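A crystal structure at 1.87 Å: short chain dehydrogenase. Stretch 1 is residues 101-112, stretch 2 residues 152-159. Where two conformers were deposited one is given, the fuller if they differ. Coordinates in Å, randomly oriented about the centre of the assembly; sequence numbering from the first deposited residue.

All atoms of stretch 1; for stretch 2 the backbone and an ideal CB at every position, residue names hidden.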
# COMPACT_ATOMS: atom_id res chain seq x y z
N GLU B 101 22.51 16.90 -5.36
CA GLU B 101 22.72 17.97 -4.40
C GLU B 101 22.37 17.53 -3.00
O GLU B 101 22.25 18.35 -2.08
CB GLU B 101 21.88 19.19 -4.79
CG GLU B 101 22.26 19.76 -6.17
CD GLU B 101 21.28 20.82 -6.65
OE1 GLU B 101 20.69 21.51 -5.79
OE2 GLU B 101 21.10 20.95 -7.88
N THR B 102 22.22 16.22 -2.81
CA THR B 102 21.93 15.71 -1.47
C THR B 102 23.26 15.23 -0.92
O THR B 102 23.80 14.22 -1.34
CB THR B 102 20.85 14.56 -1.51
OG1 THR B 102 19.63 15.04 -2.12
CG2 THR B 102 20.54 14.04 -0.13
N THR B 103 23.81 15.99 0.02
CA THR B 103 25.18 15.80 0.50
C THR B 103 25.23 14.64 1.49
O THR B 103 24.19 14.19 1.98
CB THR B 103 25.72 17.09 1.15
OG1 THR B 103 24.90 17.45 2.26
CG2 THR B 103 25.72 18.27 0.13
N ASP B 104 26.43 14.11 1.72
CA ASP B 104 26.67 13.13 2.78
C ASP B 104 26.16 13.65 4.12
O ASP B 104 25.46 12.94 4.83
CB ASP B 104 28.16 12.81 2.88
CG ASP B 104 28.72 12.20 1.61
OD1 ASP B 104 27.91 11.85 0.73
OD2 ASP B 104 29.96 12.06 1.48
N ARG B 105 26.49 14.89 4.43
CA ARG B 105 26.04 15.53 5.67
C ARG B 105 24.52 15.58 5.81
O ARG B 105 23.99 15.16 6.84
CB ARG B 105 26.61 16.95 5.78
CG ARG B 105 26.40 17.56 7.13
CD ARG B 105 26.77 19.02 7.18
NE ARG B 105 25.82 19.72 8.03
CZ ARG B 105 26.01 19.97 9.33
NH1 ARG B 105 25.06 20.59 10.01
NH2 ARG B 105 27.14 19.62 9.92
N VAL B 106 23.82 16.12 4.81
CA VAL B 106 22.36 16.23 4.84
C VAL B 106 21.67 14.87 5.04
O VAL B 106 20.81 14.74 5.91
CB VAL B 106 21.81 16.99 3.60
CG1 VAL B 106 20.33 16.70 3.35
CG2 VAL B 106 22.06 18.49 3.78
N PHE B 107 22.07 13.86 4.27
CA PHE B 107 21.50 12.52 4.38
C PHE B 107 21.71 11.92 5.78
O PHE B 107 20.75 11.42 6.37
CB PHE B 107 22.03 11.60 3.27
CG PHE B 107 21.22 10.31 3.08
CD1 PHE B 107 20.14 10.26 2.19
CD2 PHE B 107 21.54 9.14 3.78
CE1 PHE B 107 19.37 9.08 2.01
CE2 PHE B 107 20.81 7.96 3.60
CZ PHE B 107 19.71 7.93 2.73
N ARG B 108 22.94 11.97 6.30
CA ARG B 108 23.26 11.44 7.65
C ARG B 108 22.49 12.17 8.75
O ARG B 108 21.92 11.53 9.64
CB ARG B 108 24.76 11.55 7.93
CG ARG B 108 25.44 10.26 8.38
CD ARG B 108 25.37 9.96 9.88
NE ARG B 108 25.90 8.61 10.14
CZ ARG B 108 25.96 8.03 11.34
NH1 ARG B 108 26.45 6.80 11.45
NH2 ARG B 108 25.52 8.66 12.42
N LYS B 109 22.50 13.51 8.70
CA LYS B 109 21.85 14.39 9.69
C LYS B 109 20.34 14.20 9.74
O LYS B 109 19.76 14.16 10.84
CB LYS B 109 22.14 15.88 9.42
CG LYS B 109 21.67 16.89 10.50
CD LYS B 109 21.81 18.39 10.06
CE LYS B 109 20.46 19.09 9.72
NZ LYS B 109 19.94 18.91 8.31
N VAL B 110 19.71 14.09 8.57
CA VAL B 110 18.27 13.86 8.51
C VAL B 110 17.92 12.49 9.09
O VAL B 110 16.98 12.36 9.87
CB VAL B 110 17.72 14.07 7.08
CG1 VAL B 110 16.29 13.58 6.95
CG2 VAL B 110 17.79 15.54 6.74
N TRP B 111 18.72 11.47 8.78
CA TRP B 111 18.55 10.18 9.43
C TRP B 111 18.74 10.22 10.96
O TRP B 111 17.93 9.64 11.71
CB TRP B 111 19.49 9.16 8.83
CG TRP B 111 19.42 7.83 9.53
CD1 TRP B 111 18.47 6.86 9.36
CD2 TRP B 111 20.34 7.33 10.52
NE1 TRP B 111 18.74 5.79 10.19
CE2 TRP B 111 19.88 6.05 10.90
CE3 TRP B 111 21.50 7.84 11.11
CZ2 TRP B 111 20.55 5.26 11.84
CZ3 TRP B 111 22.17 7.06 12.05
CH2 TRP B 111 21.69 5.78 12.40
N GLU B 112 19.79 10.90 11.43
CA GLU B 112 20.06 11.00 12.87
C GLU B 112 18.90 11.65 13.63
O GLU B 112 18.52 11.18 14.70
CB GLU B 112 21.34 11.79 13.16
CG GLU B 112 22.63 11.12 12.67
CD GLU B 112 23.88 11.97 12.94
OE1 GLU B 112 23.77 13.19 13.23
OE2 GLU B 112 24.98 11.40 12.86
N UNK B 152 13.23 14.34 -2.50
CA UNK B 152 12.99 13.91 -1.11
C UNK B 152 13.78 12.69 -0.64
O UNK B 152 13.41 12.10 0.39
CB UNK B 152 11.50 13.61 -0.94
N UNK B 153 14.86 12.32 -1.34
CA UNK B 153 15.61 11.10 -0.96
C UNK B 153 16.08 11.06 0.48
O UNK B 153 15.95 10.02 1.13
CB UNK B 153 16.83 10.95 -1.87
N UNK B 154 16.60 12.17 1.01
CA UNK B 154 17.07 12.17 2.39
C UNK B 154 15.92 12.12 3.40
O UNK B 154 15.96 11.35 4.35
CB UNK B 154 17.93 13.41 2.64
N UNK B 155 14.92 12.98 3.20
CA UNK B 155 13.79 13.07 4.12
C UNK B 155 12.89 11.82 4.11
O UNK B 155 12.55 11.27 5.17
CB UNK B 155 12.95 14.30 3.77
N UNK B 156 12.51 11.35 2.92
CA UNK B 156 11.68 10.17 2.79
C UNK B 156 12.43 8.94 3.33
O UNK B 156 11.82 8.07 3.95
CB UNK B 156 11.27 9.96 1.33
N UNK B 157 13.75 8.87 3.13
CA UNK B 157 14.51 7.70 3.63
C UNK B 157 14.39 7.57 5.13
O UNK B 157 14.12 6.49 5.67
CB UNK B 157 15.99 7.80 3.24
N UNK B 158 14.56 8.70 5.81
CA UNK B 158 14.44 8.75 7.26
C UNK B 158 13.00 8.54 7.73
O UNK B 158 12.78 7.87 8.74
CB UNK B 158 14.96 10.09 7.78
N UNK B 159 12.01 9.11 7.03
CA UNK B 159 10.59 8.90 7.41
C UNK B 159 10.08 7.46 7.20
O UNK B 159 9.39 6.91 8.07
CB UNK B 159 9.71 9.85 6.60

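Position 152 precedes the helix that begins at 153, with phi/psi of -101/17°. Its CA-to-CB bond points away from stretch 1, and no atom of that stretch lies within 5.5 Å of the ideal CB, so stretch 1 sets no limit on size or polarity. The deposited residue is Phe152, at the N-cap position, chi1 m.

At 153 the bond points sideways, and the ideal CB stands 5.0 Å from both Thr102 OG1 and Phe107 CE1. Small or medium side chains would fit. It is Ala153, whose nearer contact is through the backbone: its O lies 3.7 Å from Phe107 CE1.

Position 154 is tightly restricted. Its CA is 4.9 Å from Phe107 CA, its CB points toward stretch 1, and the ideal CB already lies 3.9 Å from Thr102 CG2, 3.9 Å from Phe107 CD1 and 4.1 Å from Val106 CG1. With carbon at contact distance from three residues, a small apolar side chain or none suits best. Ala154 is found, and its methyl packs against all three; it also lies 4.5 Å from Val110 CB. Two waters serve the backbone of Ala154: water 1 links its N to the side chain of Thr102, donating to Thr102 OG1 (2.9 Å) and accepting from Ala154 N (3.1 Å), while water 2 joins backbone to backbone, donating to Phe107 O (3.1 Å) and to Ala154 O (2.8 Å). No direct hydrogen bond joins the stretches.

At 155 the bond points away, with Val110 CG1 4.7 Å from the ideal CB. Many side chains, large ones included, could leave in this direction. Phe155 adopts chi1 t, and Val110 CG1 sits at its ring edge, 4.4 Å from Phe155 CD1.

Position 156 points away with nothing of stretch 1 within 5.5 Å, leaving the choice open; it is Ala156.

Position 157 points toward stretch 1, where the ideal CB is 3.8 Å from Phe107 CZ. A compact side chain such as alanine, serine or cysteine would fit beside this ring atom, which offers no polar partner. The residue is Ser157; with chi1 t, its OG lies 3.5 Å from Phe107 CZ and is hydrogen-bonded elsewhere in the structure.

Position 158 also points toward stretch 1. Its CA is 4.9 Å from Trp111 CA, and its ideal CB is 3.7 Å from Val110 O and 3.9 Å from Trp111 CA. So close to the opposing backbone, glycine or alanine is favoured, with serine conceivable. Ala158 is deposited, its CB also 3.8 Å from Val110 CG1.

Position 159 points away, beyond reach of stretch 1, which would admit long or charged side chains. Lys159 is present, its NZ bonded elsewhere.

Stretch 2 152-159: FAAFASAK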
# COMPACT_ATOMS: atom_id res chain seq x y z
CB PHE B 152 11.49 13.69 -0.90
CG PHE B 152 10.70 14.96 -0.83
CD1 PHE B 152 10.89 15.84 0.22
CD2 PHE B 152 9.77 15.26 -1.80
CE1 PHE B 152 10.17 17.03 0.28
CE2 PHE B 152 9.03 16.44 -1.75
CZ PHE B 152 9.23 17.32 -0.71
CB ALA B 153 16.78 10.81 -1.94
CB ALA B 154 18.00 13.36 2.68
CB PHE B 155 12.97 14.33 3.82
CG PHE B 155 11.88 14.62 4.82
CD1 PHE B 155 12.14 14.68 6.18
CD2 PHE B 155 10.57 14.85 4.38
CE1 PHE B 155 11.11 14.95 7.10
CE2 PHE B 155 9.54 15.12 5.29
CZ PHE B 155 9.82 15.19 6.65
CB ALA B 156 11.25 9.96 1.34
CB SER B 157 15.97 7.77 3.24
OG SER B 157 16.61 6.57 3.64
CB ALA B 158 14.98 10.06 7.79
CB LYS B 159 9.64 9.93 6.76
CG LYS B 159 9.97 11.39 7.07
CD LYS B 159 9.93 11.75 8.56
CE LYS B 159 8.59 11.54 9.18
NZ LYS B 159 8.56 12.14 10.55
O HOH W 1 17.03 14.72 -0.77
O HOH W 2 18.06 10.07 5.78
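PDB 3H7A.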